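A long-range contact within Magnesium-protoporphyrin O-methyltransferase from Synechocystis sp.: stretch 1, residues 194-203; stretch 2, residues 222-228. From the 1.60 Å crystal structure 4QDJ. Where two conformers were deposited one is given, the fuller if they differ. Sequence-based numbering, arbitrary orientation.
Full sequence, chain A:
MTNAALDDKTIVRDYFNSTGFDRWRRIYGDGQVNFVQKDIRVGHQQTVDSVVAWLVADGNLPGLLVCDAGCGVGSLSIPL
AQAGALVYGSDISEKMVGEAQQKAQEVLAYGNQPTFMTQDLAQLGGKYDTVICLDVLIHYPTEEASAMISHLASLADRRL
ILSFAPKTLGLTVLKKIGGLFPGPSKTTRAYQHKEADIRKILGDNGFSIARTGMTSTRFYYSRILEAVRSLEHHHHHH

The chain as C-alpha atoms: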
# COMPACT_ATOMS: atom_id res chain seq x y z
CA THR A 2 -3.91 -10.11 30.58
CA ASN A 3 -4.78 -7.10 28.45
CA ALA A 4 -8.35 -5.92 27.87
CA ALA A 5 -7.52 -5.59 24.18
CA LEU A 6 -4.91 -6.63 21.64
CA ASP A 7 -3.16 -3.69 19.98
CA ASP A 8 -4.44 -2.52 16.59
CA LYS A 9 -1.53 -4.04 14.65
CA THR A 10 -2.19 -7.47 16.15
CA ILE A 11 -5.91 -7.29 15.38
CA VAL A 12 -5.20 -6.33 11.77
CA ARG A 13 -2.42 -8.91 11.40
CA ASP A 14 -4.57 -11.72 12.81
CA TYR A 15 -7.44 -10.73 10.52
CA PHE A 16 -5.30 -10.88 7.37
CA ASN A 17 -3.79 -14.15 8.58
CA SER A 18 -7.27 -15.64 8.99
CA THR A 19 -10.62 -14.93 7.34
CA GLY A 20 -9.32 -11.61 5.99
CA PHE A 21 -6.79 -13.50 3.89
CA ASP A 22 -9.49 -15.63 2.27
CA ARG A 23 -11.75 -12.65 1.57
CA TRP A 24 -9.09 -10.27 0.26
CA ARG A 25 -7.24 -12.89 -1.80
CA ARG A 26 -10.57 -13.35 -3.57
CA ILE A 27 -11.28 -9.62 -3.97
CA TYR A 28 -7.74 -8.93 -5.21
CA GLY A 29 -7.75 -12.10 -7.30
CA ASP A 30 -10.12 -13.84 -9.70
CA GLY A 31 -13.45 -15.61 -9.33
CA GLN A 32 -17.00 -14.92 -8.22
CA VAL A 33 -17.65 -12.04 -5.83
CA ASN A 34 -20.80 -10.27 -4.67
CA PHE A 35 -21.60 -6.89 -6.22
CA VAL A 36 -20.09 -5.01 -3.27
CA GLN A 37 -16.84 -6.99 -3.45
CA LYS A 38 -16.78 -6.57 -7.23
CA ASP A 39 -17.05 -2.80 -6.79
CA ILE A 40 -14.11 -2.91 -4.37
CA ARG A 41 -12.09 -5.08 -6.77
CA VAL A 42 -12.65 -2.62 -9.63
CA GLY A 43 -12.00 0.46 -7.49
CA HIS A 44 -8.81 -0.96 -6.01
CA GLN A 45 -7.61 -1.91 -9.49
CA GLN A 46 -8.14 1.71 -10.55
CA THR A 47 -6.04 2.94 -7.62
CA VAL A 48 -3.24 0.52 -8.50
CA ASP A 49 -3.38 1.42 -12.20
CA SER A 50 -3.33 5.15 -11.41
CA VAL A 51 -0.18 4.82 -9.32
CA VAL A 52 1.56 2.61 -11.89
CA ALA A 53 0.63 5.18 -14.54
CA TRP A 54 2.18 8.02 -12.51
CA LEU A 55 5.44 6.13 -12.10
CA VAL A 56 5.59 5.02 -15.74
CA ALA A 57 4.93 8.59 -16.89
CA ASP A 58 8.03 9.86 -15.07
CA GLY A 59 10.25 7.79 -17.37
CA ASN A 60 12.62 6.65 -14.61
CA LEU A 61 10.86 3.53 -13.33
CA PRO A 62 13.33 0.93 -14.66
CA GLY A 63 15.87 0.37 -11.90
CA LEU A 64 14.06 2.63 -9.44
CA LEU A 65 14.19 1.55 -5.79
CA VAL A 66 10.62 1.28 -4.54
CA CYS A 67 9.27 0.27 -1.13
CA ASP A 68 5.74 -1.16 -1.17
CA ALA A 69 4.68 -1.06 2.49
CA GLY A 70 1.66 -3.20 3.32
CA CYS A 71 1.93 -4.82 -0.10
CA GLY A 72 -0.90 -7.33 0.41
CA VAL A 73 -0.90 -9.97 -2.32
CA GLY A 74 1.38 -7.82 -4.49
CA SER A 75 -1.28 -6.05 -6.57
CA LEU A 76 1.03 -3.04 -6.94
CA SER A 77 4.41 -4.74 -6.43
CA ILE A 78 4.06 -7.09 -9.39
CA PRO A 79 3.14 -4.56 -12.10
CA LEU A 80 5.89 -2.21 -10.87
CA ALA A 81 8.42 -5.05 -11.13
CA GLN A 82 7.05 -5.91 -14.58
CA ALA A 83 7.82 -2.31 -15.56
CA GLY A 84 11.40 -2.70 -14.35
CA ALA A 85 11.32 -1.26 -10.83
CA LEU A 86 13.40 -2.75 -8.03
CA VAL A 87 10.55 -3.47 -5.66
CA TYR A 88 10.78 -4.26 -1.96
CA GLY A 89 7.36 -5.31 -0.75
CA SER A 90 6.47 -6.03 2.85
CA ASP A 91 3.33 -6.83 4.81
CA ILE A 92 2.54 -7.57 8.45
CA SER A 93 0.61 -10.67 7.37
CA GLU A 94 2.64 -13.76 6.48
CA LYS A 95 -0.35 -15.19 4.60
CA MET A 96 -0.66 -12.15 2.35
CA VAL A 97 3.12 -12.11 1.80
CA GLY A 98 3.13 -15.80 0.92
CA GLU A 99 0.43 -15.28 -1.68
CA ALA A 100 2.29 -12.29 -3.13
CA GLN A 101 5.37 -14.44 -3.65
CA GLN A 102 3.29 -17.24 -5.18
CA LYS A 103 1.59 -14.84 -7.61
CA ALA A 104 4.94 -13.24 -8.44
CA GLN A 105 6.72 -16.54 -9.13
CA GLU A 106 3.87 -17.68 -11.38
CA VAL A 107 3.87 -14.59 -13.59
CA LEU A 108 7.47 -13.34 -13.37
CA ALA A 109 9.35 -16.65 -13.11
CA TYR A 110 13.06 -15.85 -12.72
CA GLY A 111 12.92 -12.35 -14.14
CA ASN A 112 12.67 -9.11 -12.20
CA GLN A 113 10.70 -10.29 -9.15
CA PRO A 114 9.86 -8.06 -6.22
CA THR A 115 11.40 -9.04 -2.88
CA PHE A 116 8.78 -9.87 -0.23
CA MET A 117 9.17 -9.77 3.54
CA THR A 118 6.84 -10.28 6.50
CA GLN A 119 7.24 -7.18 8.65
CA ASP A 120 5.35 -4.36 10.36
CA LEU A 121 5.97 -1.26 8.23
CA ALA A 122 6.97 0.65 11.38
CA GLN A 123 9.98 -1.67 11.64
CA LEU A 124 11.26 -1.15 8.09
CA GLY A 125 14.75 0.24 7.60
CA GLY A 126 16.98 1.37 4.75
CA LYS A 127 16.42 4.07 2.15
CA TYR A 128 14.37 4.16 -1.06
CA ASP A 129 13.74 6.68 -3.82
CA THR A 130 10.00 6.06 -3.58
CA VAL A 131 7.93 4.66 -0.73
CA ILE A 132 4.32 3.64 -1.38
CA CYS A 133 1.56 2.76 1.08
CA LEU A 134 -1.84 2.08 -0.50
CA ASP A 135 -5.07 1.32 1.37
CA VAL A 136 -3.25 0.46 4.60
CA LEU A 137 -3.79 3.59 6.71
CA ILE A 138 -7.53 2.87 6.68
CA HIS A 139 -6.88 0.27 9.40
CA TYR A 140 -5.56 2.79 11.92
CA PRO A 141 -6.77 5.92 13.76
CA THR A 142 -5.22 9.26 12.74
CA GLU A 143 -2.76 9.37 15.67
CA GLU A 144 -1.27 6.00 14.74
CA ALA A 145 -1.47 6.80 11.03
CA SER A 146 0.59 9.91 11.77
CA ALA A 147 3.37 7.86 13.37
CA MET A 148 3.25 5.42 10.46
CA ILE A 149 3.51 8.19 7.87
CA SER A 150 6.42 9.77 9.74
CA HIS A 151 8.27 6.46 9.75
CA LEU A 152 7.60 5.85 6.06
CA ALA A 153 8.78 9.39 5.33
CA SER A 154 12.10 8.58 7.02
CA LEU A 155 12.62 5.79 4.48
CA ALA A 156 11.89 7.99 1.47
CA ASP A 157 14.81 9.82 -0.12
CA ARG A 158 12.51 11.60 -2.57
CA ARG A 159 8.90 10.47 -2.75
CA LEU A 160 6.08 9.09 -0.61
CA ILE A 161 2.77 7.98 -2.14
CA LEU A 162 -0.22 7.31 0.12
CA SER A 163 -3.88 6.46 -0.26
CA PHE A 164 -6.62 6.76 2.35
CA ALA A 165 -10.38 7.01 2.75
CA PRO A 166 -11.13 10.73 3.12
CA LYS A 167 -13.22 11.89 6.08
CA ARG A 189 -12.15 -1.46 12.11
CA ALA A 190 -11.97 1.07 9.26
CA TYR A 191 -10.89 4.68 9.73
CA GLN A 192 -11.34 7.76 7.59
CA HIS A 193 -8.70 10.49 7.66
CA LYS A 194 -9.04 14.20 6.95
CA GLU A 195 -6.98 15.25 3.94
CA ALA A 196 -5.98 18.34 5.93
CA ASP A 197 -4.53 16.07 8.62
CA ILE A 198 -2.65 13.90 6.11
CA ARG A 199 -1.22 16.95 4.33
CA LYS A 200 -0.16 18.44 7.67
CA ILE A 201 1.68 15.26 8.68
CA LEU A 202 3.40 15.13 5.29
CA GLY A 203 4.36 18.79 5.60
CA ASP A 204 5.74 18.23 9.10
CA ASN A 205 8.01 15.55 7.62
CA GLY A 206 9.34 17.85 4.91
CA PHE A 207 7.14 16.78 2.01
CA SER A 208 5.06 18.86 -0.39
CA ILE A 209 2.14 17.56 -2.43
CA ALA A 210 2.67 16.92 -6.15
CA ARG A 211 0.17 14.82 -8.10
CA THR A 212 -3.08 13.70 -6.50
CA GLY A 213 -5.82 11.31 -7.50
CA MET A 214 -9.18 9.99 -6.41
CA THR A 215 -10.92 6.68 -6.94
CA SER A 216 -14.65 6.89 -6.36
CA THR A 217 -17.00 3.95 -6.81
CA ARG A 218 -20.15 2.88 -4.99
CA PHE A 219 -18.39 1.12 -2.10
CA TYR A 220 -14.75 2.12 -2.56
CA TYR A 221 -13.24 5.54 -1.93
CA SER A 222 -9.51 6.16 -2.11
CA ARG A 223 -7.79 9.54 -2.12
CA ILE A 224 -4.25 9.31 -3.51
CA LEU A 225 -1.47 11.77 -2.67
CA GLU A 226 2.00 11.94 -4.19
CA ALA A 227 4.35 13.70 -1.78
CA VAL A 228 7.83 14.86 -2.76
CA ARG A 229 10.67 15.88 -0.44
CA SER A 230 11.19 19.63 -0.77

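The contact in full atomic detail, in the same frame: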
# COMPACT_ATOMS: atom_id res chain seq x y z
N LYS A 194 -8.90 12.90 7.59
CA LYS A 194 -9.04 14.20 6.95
C LYS A 194 -7.83 14.46 6.08
O LYS A 194 -6.69 14.28 6.52
CB LYS A 194 -9.18 15.31 7.99
CG LYS A 194 -10.44 15.24 8.84
CD LYS A 194 -10.51 16.41 9.81
CE LYS A 194 -11.76 16.33 10.67
NZ LYS A 194 -13.00 16.35 9.85
N GLU A 195 -8.07 14.90 4.85
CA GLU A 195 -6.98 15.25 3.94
C GLU A 195 -6.10 16.35 4.54
O GLU A 195 -4.89 16.34 4.36
CB GLU A 195 -7.51 15.67 2.57
CG GLU A 195 -6.43 16.19 1.63
CD GLU A 195 -6.86 16.21 0.18
OE1 GLU A 195 -7.80 15.47 -0.18
OE2 GLU A 195 -6.24 16.95 -0.61
N ALA A 196 -6.72 17.27 5.27
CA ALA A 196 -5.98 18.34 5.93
C ALA A 196 -4.99 17.78 6.94
O ALA A 196 -3.87 18.27 7.06
CB ALA A 196 -6.94 19.33 6.60
N ASP A 197 -5.40 16.73 7.65
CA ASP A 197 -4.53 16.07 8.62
C ASP A 197 -3.37 15.36 7.92
O ASP A 197 -2.22 15.46 8.35
CB ASP A 197 -5.31 15.08 9.48
CG ASP A 197 -6.27 15.76 10.44
OD1 ASP A 197 -6.14 16.98 10.65
OD2 ASP A 197 -7.15 15.06 10.98
N ILE A 198 -3.68 14.63 6.85
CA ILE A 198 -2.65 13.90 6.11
C ILE A 198 -1.63 14.86 5.50
O ILE A 198 -0.42 14.61 5.56
CB ILE A 198 -3.27 13.01 5.01
CG1 ILE A 198 -4.26 12.01 5.62
CG2 ILE A 198 -2.18 12.28 4.23
CD1 ILE A 198 -3.62 11.04 6.59
N ARG A 199 -2.11 15.95 4.91
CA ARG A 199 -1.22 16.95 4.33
C ARG A 199 -0.34 17.61 5.38
O ARG A 199 0.82 17.92 5.12
CB ARG A 199 -2.02 18.01 3.56
CG ARG A 199 -2.56 17.54 2.22
CD ARG A 199 -3.36 18.65 1.56
NE ARG A 199 -3.89 18.27 0.26
CZ ARG A 199 -3.41 18.71 -0.90
NH1 ARG A 199 -2.39 19.55 -0.93
NH2 ARG A 199 -3.97 18.31 -2.04
N LYS A 200 -0.90 17.83 6.57
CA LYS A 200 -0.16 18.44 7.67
C LYS A 200 0.98 17.53 8.12
O LYS A 200 2.11 17.98 8.32
CB LYS A 200 -1.10 18.75 8.84
CG LYS A 200 -0.42 19.40 10.04
CD LYS A 200 0.26 20.70 9.65
CE LYS A 200 0.64 21.52 10.87
NZ LYS A 200 1.54 20.77 11.80
N ILE A 201 0.68 16.24 8.28
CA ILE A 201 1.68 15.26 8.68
C ILE A 201 2.80 15.17 7.64
O ILE A 201 3.98 15.11 7.99
CB ILE A 201 1.05 13.87 8.90
CG1 ILE A 201 -0.00 13.94 10.01
CG2 ILE A 201 2.11 12.83 9.23
CD1 ILE A 201 -0.98 12.79 9.99
N LEU A 202 2.42 15.17 6.37
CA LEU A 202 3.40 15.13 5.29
C LEU A 202 4.28 16.38 5.31
O LEU A 202 5.49 16.30 5.15
CB LEU A 202 2.72 14.96 3.94
CG LEU A 202 2.14 13.56 3.68
CD1 LEU A 202 1.23 13.55 2.45
CD2 LEU A 202 3.27 12.54 3.52
N GLY A 203 3.64 17.53 5.51
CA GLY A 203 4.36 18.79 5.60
C GLY A 203 5.32 18.83 6.77
O GLY A 203 6.44 19.34 6.65
N SER A 222 -10.93 6.09 -2.40
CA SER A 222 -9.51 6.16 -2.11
C SER A 222 -8.90 7.43 -2.67
O SER A 222 -8.82 7.62 -3.89
CB SER A 222 -8.79 4.93 -2.67
OG SER A 222 -7.47 4.83 -2.16
N ARG A 223 -8.48 8.31 -1.77
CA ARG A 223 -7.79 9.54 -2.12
C ARG A 223 -6.29 9.25 -2.19
O ARG A 223 -5.73 8.70 -1.25
CB ARG A 223 -8.07 10.61 -1.07
CG ARG A 223 -7.34 11.92 -1.27
CD ARG A 223 -7.80 12.65 -2.52
NE ARG A 223 -7.38 14.05 -2.49
CZ ARG A 223 -7.01 14.75 -3.56
NH1 ARG A 223 -7.00 14.18 -4.76
NH2 ARG A 223 -6.64 16.01 -3.43
N ILE A 224 -5.66 9.61 -3.30
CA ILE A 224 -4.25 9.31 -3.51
C ILE A 224 -3.42 10.59 -3.52
O ILE A 224 -3.73 11.53 -4.24
CB ILE A 224 -4.03 8.57 -4.85
CG1 ILE A 224 -5.10 7.49 -5.04
CG2 ILE A 224 -2.63 7.97 -4.91
CD1 ILE A 224 -5.13 6.90 -6.44
N LEU A 225 -2.37 10.62 -2.71
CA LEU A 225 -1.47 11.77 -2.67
C LEU A 225 -0.04 11.36 -3.00
O LEU A 225 0.49 10.40 -2.43
CB LEU A 225 -1.48 12.42 -1.28
CG LEU A 225 -2.81 12.94 -0.75
CD1 LEU A 225 -2.63 13.54 0.64
CD2 LEU A 225 -3.42 13.96 -1.70
N GLU A 226 0.57 12.08 -3.93
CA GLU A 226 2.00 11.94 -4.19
C GLU A 226 2.71 13.07 -3.46
O GLU A 226 2.44 14.25 -3.71
CB GLU A 226 2.30 12.03 -5.69
CG GLU A 226 3.78 11.96 -6.02
CD GLU A 226 4.07 12.22 -7.48
OE1 GLU A 226 3.45 13.14 -8.06
OE2 GLU A 226 4.92 11.51 -8.06
N ALA A 227 3.60 12.71 -2.54
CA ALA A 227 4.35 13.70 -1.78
C ALA A 227 5.82 13.63 -2.17
O ALA A 227 6.39 12.54 -2.29
CB ALA A 227 4.18 13.47 -0.29
N VAL A 228 6.43 14.79 -2.36
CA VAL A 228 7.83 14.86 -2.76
C VAL A 228 8.63 15.69 -1.76
O VAL A 228 8.18 16.75 -1.32
CB VAL A 228 7.99 15.43 -4.19
CG1 VAL A 228 9.45 15.69 -4.52
CG2 VAL A 228 7.37 14.47 -5.20

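How does a helix come to lie along this strand? Residues 195-203 form a helix that runs nearly parallel to strand 222-228, their N-to-C directions only 18° apart and their axes 10.1 Å apart at the closest. That spacing is too wide for the backbones to touch, so the two are joined entirely through side chains. The register advances in step: Glu195 lies nearest Arg223, Arg199 nearest Leu225, and Leu202 nearest Ala227. Because side chains alternate along a strand, Arg223, Leu225 and Ala227 point toward the helix, while Ser222, Ile224, Glu226 and Val228 make no contact with it.

What does Arg223 do, as the first residue of stretch 2 to meet the helix? It forms a two-pronged salt bridge with Glu195. Its NE donates a hydrogen bond to Glu195 OE1 at 2.7 Å, and its NH2 donates another to Glu195 OE2 at 3.0 Å. Both N-H...O angles are 164°, and the carboxylate meets the edge of the guanidinium, where the N-H groups point outward. NH1 is left free of this pairing and is hydrogen-bonded elsewhere in the structure.

Why can a second arginine sit so close to the first? Arg199 NH2 lies 3.8 Å from Arg223 NH2, a like-charge approach that the shared carboxylate of Glu195 helps to offset. One helical turn after Glu195, Arg199 donates to the same OE2 that receives Arg223 NH2: from NE at 2.8 Å and from NH2 at 3.0 Å. The CA-to-CB bond of Arg199 points sideways, but an extended chain carries its guanidinium nearer the strand. Glu195 thus binds one arginine from each stretch.

What replaces charge when the strand reaches Leu225? Leu225, the residue of stretch 2 most covered by the helix, places its isobutyl group in an apolar patch. Leu225 CD1 packs 3.8 Å from Ile198 CG2 and 4.3 Å from Leu202 CD1, and the aliphatic part of Arg199 joins in, with its CG 4.3 Å from the same Leu225 CD1. These are van der Waals contacts, favoured because they keep hydrocarbon surface away from water. Glu226, next along, points away from the helix, and both its carboxylate oxygens are hydrogen-bonded elsewhere in the structure.

How does the contact end at Ala227? The backbones are closer here, with the CA atoms of Leu202 and Ala227 7.3 Å apart, against 8.4 Å between those of Glu195 and Arg223. The small methyl group of Ala227 suits this narrower gap: its CB rests 4.0 Å from Leu202 CD2, closing the apolar patch.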